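Local coordinates for segregation and condensation protein A (Pyrococcus furiosus, PDB 5XNS) that is probably the kleisin subunit of a prokaryotic condensin, its C-terminal domain binding the head of Smc in the machinery that organises the chromosome, at residues 51-55 with 66-70; 25-29 with 41-45. The contacts are given in a common frame with arbitrary orientation. Residue numbers count along the deposited sequence, not the author numbering.

Interaction 1 (51-55 with 66-70); sequences MGRVE and LVVPM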
loop_
_atom_site.group_PDB
_atom_site.type_symbol
_atom_site.label_atom_id
_atom_site.label_comp_id
_atom_site.label_asym_id
_atom_site.label_seq_id
_atom_site.Cartn_x
_atom_site.Cartn_y
_atom_site.Cartn_z
ATOM N N MET B 51 -5.394 21.947 -19.468
ATOM C CA MET B 51 -6.338 22.894 -20.046
ATOM C C MET B 51 -6.088 23.161 -21.524
ATOM O O MET B 51 -6.787 23.992 -22.111
ATOM C CB MET B 51 -6.296 24.232 -19.301
ATOM C CG MET B 51 -6.598 24.159 -17.832
ATOM S SD MET B 51 -6.338 25.776 -17.053
ATOM C CE MET B 51 -4.571 25.937 -17.050
ATOM N N GLY B 52 -5.107 22.497 -22.130
ATOM C CA GLY B 52 -4.838 22.683 -23.539
ATOM C C GLY B 52 -4.121 23.964 -23.904
ATOM O O GLY B 52 -4.085 24.315 -25.085
ATOM N N ARG B 53 -3.525 24.672 -22.936
ATOM C CA ARG B 53 -2.858 25.935 -23.240
ATOM C C ARG B 53 -1.379 25.788 -23.569
ATOM O O ARG B 53 -0.825 26.667 -24.248
ATOM C CB ARG B 53 -3.032 26.928 -22.094
ATOM C CG ARG B 53 -4.463 27.137 -21.713
ATOM C CD ARG B 53 -4.656 28.414 -20.914
ATOM N NE ARG B 53 -6.069 28.599 -20.598
ATOM C CZ ARG B 53 -6.983 29.046 -21.466
ATOM N NH1 ARG B 53 -6.633 29.373 -22.711
ATOM N NH2 ARG B 53 -8.264 29.173 -21.083
ATOM N N VAL B 54 -0.721 24.716 -23.115
ATOM C CA VAL B 54 0.641 24.407 -23.525
ATOM C C VAL B 54 0.724 22.919 -23.827
ATOM O O VAL B 54 -0.120 22.125 -23.408
ATOM C CB VAL B 54 1.708 24.777 -22.468
ATOM C CG1 VAL B 54 1.530 26.211 -21.998
ATOM C CG2 VAL B 54 1.660 23.786 -21.294
ATOM N N GLU B 55 1.773 22.549 -24.548
ATOM C CA GLU B 55 2.143 21.163 -24.777
ATOM C C GLU B 55 3.507 20.907 -24.148
ATOM O O GLU B 55 4.437 21.696 -24.338
ATOM C CB GLU B 55 2.172 20.874 -26.268
ATOM C CG GLU B 55 3.064 19.740 -26.678
ATOM C CD GLU B 55 2.565 19.081 -27.957
ATOM O OE1 GLU B 55 2.841 17.870 -28.150
ATOM O OE2 GLU B 55 1.867 19.778 -28.743
ATOM N N LEU B 66 10.571 20.050 -22.722
ATOM C CA LEU B 66 10.357 21.290 -23.460
ATOM C C LEU B 66 8.887 21.681 -23.409
ATOM O O LEU B 66 8.004 20.842 -23.225
ATOM C CB LEU B 66 10.778 21.166 -24.924
ATOM C CG LEU B 66 12.157 20.580 -25.170
ATOM C CD1 LEU B 66 12.238 20.148 -26.615
ATOM C CD2 LEU B 66 13.241 21.606 -24.836
ATOM N N VAL B 67 8.628 22.969 -23.613
ATOM C CA VAL B 67 7.293 23.537 -23.500
ATOM C C VAL B 67 6.983 24.347 -24.750
ATOM O O VAL B 67 7.797 25.176 -25.179
ATOM C CB VAL B 67 7.159 24.434 -22.256
ATOM C CG1 VAL B 67 5.712 24.920 -22.105
ATOM C CG2 VAL B 67 7.640 23.687 -21.007
ATOM N N VAL B 68 5.796 24.138 -25.306
ATOM C CA VAL B 68 5.327 24.949 -26.421
ATOM C C VAL B 68 3.924 25.433 -26.090
ATOM O O VAL B 68 3.078 24.625 -25.682
ATOM C CB VAL B 68 5.354 24.156 -27.737
ATOM C CG1 VAL B 68 4.759 24.983 -28.867
ATOM C CG2 VAL B 68 6.774 23.747 -28.061
ATOM N N PRO B 69 3.631 26.727 -26.222
ATOM C CA PRO B 69 2.256 27.191 -25.989
ATOM C C PRO B 69 1.343 26.790 -27.139
ATOM O O PRO B 69 1.791 26.555 -28.264
ATOM C CB PRO B 69 2.402 28.714 -25.879
ATOM C CG PRO B 69 3.646 29.029 -26.661
ATOM C CD PRO B 69 4.566 27.839 -26.477
ATOM N N MET B 70 0.056 26.658 -26.824
ATOM C CA MET B 70 -0.966 26.300 -27.812
ATOM C C MET B 70 -1.939 27.450 -28.009
ATOM O O MET B 70 -2.002 28.369 -27.181
ATOM C CB MET B 70 -1.753 25.051 -27.396
ATOM C CG MET B 70 -0.922 24.001 -26.697
ATOM S SD MET B 70 -0.177 22.831 -27.843
ATOM C CE MET B 70 -1.456 21.572 -27.888
#
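Met70 and Glu55 bury the most surface in this contact, and they meet each other. The Met70 side chain turns back over the segment 51-55, with chi1 and chi2 both m. Its SD lies 3.4 Å from Glu55 CB, and its CG lies 3.5 Å from Val54 C. At the base of the side chain, Met70 CB packs 3.4 Å from Gly52 O. The side chain therefore covers backbone as well as the aliphatic start of Glu55. Beneath it the backbones are zipped together. Met70 N donates to Arg53 O at 2.7 Å. Glu55 and Val68 form an antiparallel hydrogen-bonded pair: Glu55 N to Val68 O is 2.7 Å and Val68 N to Glu55 O is 3.0 Å. All three bonds are nearly straight. This is the base of the beta hairpin of strands 54-58 and 65-69, the wing of a winged-helix domain. Gly52 leads into it. With its positive phi it ends helix 35-50 in a Schellman motif, and the chain then enters the first wing strand. Val54 is the third main contributor. It faces Pro69 in a non-hydrogen-bonded pair, with their CA atoms 4.1 Å apart. Val54 CA also makes a CA-H...O contact with Val68 O at 3.3 Å. Its side chain is buried, with Val54 CB 4.0 Å from Val67 CG1. Leu48 and Glu49 of helix 35-50 pack against Val54, and Val13 and Tyr17 of helix 3-20 pack against Pro69. Glu55 and Val68 point to the other face of the sheet.

Interaction 2 (25-29 with 41-45); sequences KFWDL and TFLYL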
loop_
_atom_site.group_PDB
_atom_site.type_symbol
_atom_site.label_atom_id
_atom_site.label_comp_id
_atom_site.label_asym_id
_atom_site.label_seq_id
_atom_site.Cartn_x
_atom_site.Cartn_y
_atom_site.Cartn_z
ATOM N N LYS B 25 12.975 25.202 -22.975
ATOM C CA LYS B 25 13.443 24.220 -21.995
ATOM C C LYS B 25 12.785 24.445 -20.632
ATOM O O LYS B 25 12.771 25.565 -20.113
ATOM C CB LYS B 25 14.965 24.301 -21.833
ATOM C CG LYS B 25 15.791 23.959 -23.065
ATOM C CD LYS B 25 17.294 24.077 -22.767
ATOM C CE LYS B 25 18.127 23.727 -23.998
ATOM N NZ LYS B 25 19.594 23.692 -23.715
ATOM N N PHE B 26 12.265 23.365 -20.040
ATOM C CA PHE B 26 11.747 23.429 -18.675
ATOM C C PHE B 26 12.747 24.097 -17.740
ATOM O O PHE B 26 12.376 24.978 -16.956
ATOM C CB PHE B 26 11.386 22.025 -18.161
ATOM C CG PHE B 26 11.028 21.984 -16.686
ATOM C CD1 PHE B 26 9.914 22.656 -16.210
ATOM C CD2 PHE B 26 11.812 21.274 -15.782
ATOM C CE1 PHE B 26 9.567 22.616 -14.855
ATOM C CE2 PHE B 26 11.487 21.234 -14.408
ATOM C CZ PHE B 26 10.358 21.908 -13.948
ATOM N N TRP B 27 14.027 23.697 -17.811
ATOM C CA TRP B 27 15.016 24.243 -16.883
ATOM C C TRP B 27 15.041 25.765 -16.922
ATOM O O TRP B 27 15.237 26.416 -15.892
ATOM C CB TRP B 27 16.421 23.710 -17.179
ATOM C CG TRP B 27 16.577 22.217 -17.193
ATOM C CD1 TRP B 27 17.231 21.472 -18.142
ATOM C CD2 TRP B 27 16.091 21.285 -16.219
ATOM N NE1 TRP B 27 17.174 20.139 -17.819
ATOM C CE2 TRP B 27 16.480 19.994 -16.645
ATOM C CE3 TRP B 27 15.365 21.411 -15.029
ATOM C CZ2 TRP B 27 16.159 18.836 -15.923
ATOM C CZ3 TRP B 27 15.042 20.265 -14.326
ATOM C CH2 TRP B 27 15.442 18.992 -14.771
ATOM N N ASP B 28 14.850 26.352 -18.102
ATOM C CA ASP B 28 14.921 27.804 -18.222
ATOM C C ASP B 28 13.721 28.500 -17.600
ATOM O O ASP B 28 13.729 29.734 -17.484
ATOM C CB ASP B 28 15.033 28.220 -19.695
ATOM C CG ASP B 28 16.344 27.782 -20.342
ATOM O OD1 ASP B 28 17.284 27.350 -19.624
ATOM O OD2 ASP B 28 16.432 27.899 -21.583
ATOM N N LEU B 29 12.690 27.747 -17.227
ATOM C CA LEU B 29 11.465 28.299 -16.665
ATOM C C LEU B 29 11.454 28.315 -15.146
ATOM O O LEU B 29 10.642 29.032 -14.564
ATOM C CB LEU B 29 10.251 27.508 -17.169
ATOM C CG LEU B 29 9.368 28.098 -18.282
ATOM C CD1 LEU B 29 10.049 29.223 -19.045
ATOM C CD2 LEU B 29 8.875 27.014 -19.227
ATOM N N THR B 41 6.804 24.714 -10.518
ATOM C CA THR B 41 6.862 25.056 -11.936
ATOM C C THR B 41 6.335 23.905 -12.781
ATOM O O THR B 41 5.504 24.102 -13.677
ATOM C CB THR B 41 8.298 25.397 -12.346
ATOM O OG1 THR B 41 8.850 26.352 -11.427
ATOM C CG2 THR B 41 8.334 25.970 -13.781
ATOM N N PHE B 42 6.808 22.687 -12.497
ATOM C CA PHE B 42 6.343 21.505 -13.213
ATOM C C PHE B 42 4.823 21.369 -13.097
ATOM O O PHE B 42 4.119 21.192 -14.105
ATOM C CB PHE B 42 7.070 20.277 -12.660
ATOM C CG PHE B 42 6.843 19.010 -13.435
ATOM C CD1 PHE B 42 6.848 19.009 -14.828
ATOM C CD2 PHE B 42 6.669 17.798 -12.765
ATOM C CE1 PHE B 42 6.647 17.829 -15.536
ATOM C CE2 PHE B 42 6.482 16.610 -13.462
ATOM C CZ PHE B 42 6.471 16.622 -14.852
ATOM N N LEU B 43 4.298 21.527 -11.876
ATOM C CA LEU B 43 2.861 21.386 -11.639
ATOM C C LEU B 43 2.061 22.413 -12.431
ATOM O O LEU B 43 1.064 22.073 -13.081
ATOM C CB LEU B 43 2.563 21.523 -10.146
ATOM C CG LEU B 43 1.131 21.273 -9.667
ATOM C CD1 LEU B 43 0.736 19.833 -9.883
ATOM C CD2 LEU B 43 1.041 21.614 -8.184
ATOM N N TYR B 44 2.481 23.680 -12.380
ATOM C CA TYR B 44 1.760 24.731 -13.090
ATOM C C TYR B 44 1.733 24.455 -14.592
ATOM O O TYR B 44 0.712 24.681 -15.258
ATOM C CB TYR B 44 2.397 26.086 -12.775
ATOM C CG TYR B 44 2.141 26.546 -11.342
ATOM C CD1 TYR B 44 1.357 25.789 -10.481
ATOM C CD2 TYR B 44 2.662 27.734 -10.866
ATOM C CE1 TYR B 44 1.109 26.196 -9.187
ATOM C CE2 TYR B 44 2.422 28.154 -9.570
ATOM C CZ TYR B 44 1.644 27.382 -8.734
ATOM O OH TYR B 44 1.401 27.789 -7.433
ATOM N N LEU B 45 2.837 23.932 -15.136
ATOM C CA LEU B 45 2.836 23.525 -16.533
ATOM C C LEU B 45 1.856 22.375 -16.769
ATOM O O LEU B 45 1.109 22.381 -17.756
ATOM C CB LEU B 45 4.252 23.155 -16.965
ATOM C CG LEU B 45 5.202 24.352 -17.040
ATOM C CD1 LEU B 45 6.636 23.869 -17.147
ATOM C CD2 LEU B 45 4.841 25.308 -18.202
#
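The Phe26 ring is central here. Its t chi1 swings the ring to helix 35-50, although the CA-to-CB bond points sideways. Phe26 CD1 reaches Leu45 CD1 at 3.6 Å, and Phe26 CE1 lies 3.6 Å from Phe42 N. Phe42 is also t at chi1. It sets its ring edge toward the face of Phe26 in a tilted T-shaped stack, with centroids 5.9 Å apart and planes at 65°. In the winged-helix fold this joins the short helical turn 26-29 to helix 35-50. Leu391 and Ile376 of the Smc chain pack on Phe26 and Phe42, respectively, so the aromatic pair also borders the subunit interface. Thr41, chi1 m, turns its methyl to the turn: CG2 is 3.7 Å from Phe26 CE1 and 3.9 Å from Leu29 O. Its OG1 is hydrogen-bonded to Ile37 O. Leu29 sits between rotamer wells at chi1 and chi2. Its CD2 comes within 4.4 Å of CD1 of Leu45, which is m, t.

Overall arrangement
From the N terminus the chain runs through helix 3-20 into the short strand 24-25, whose last residue, Lys25, opens the first contact segment. Interaction 2 closes the loop from the turn after that strand to the middle of helix 35-50. The same helix then leads directly into interaction 1, which closes the hairpin of strands 54-58 and 65-69. The two contacts follow in series; neither nests in nor crosses the other. Their centres are about 11 Å apart. Val67 bridges them: its CG2 is 4.0 Å from both Leu29 CD2 and Leu45 CD1. The wing, the turn 26-29 and helix 35-50 thus share one hydrophobic interior, to which helix 3-20 adds Val13.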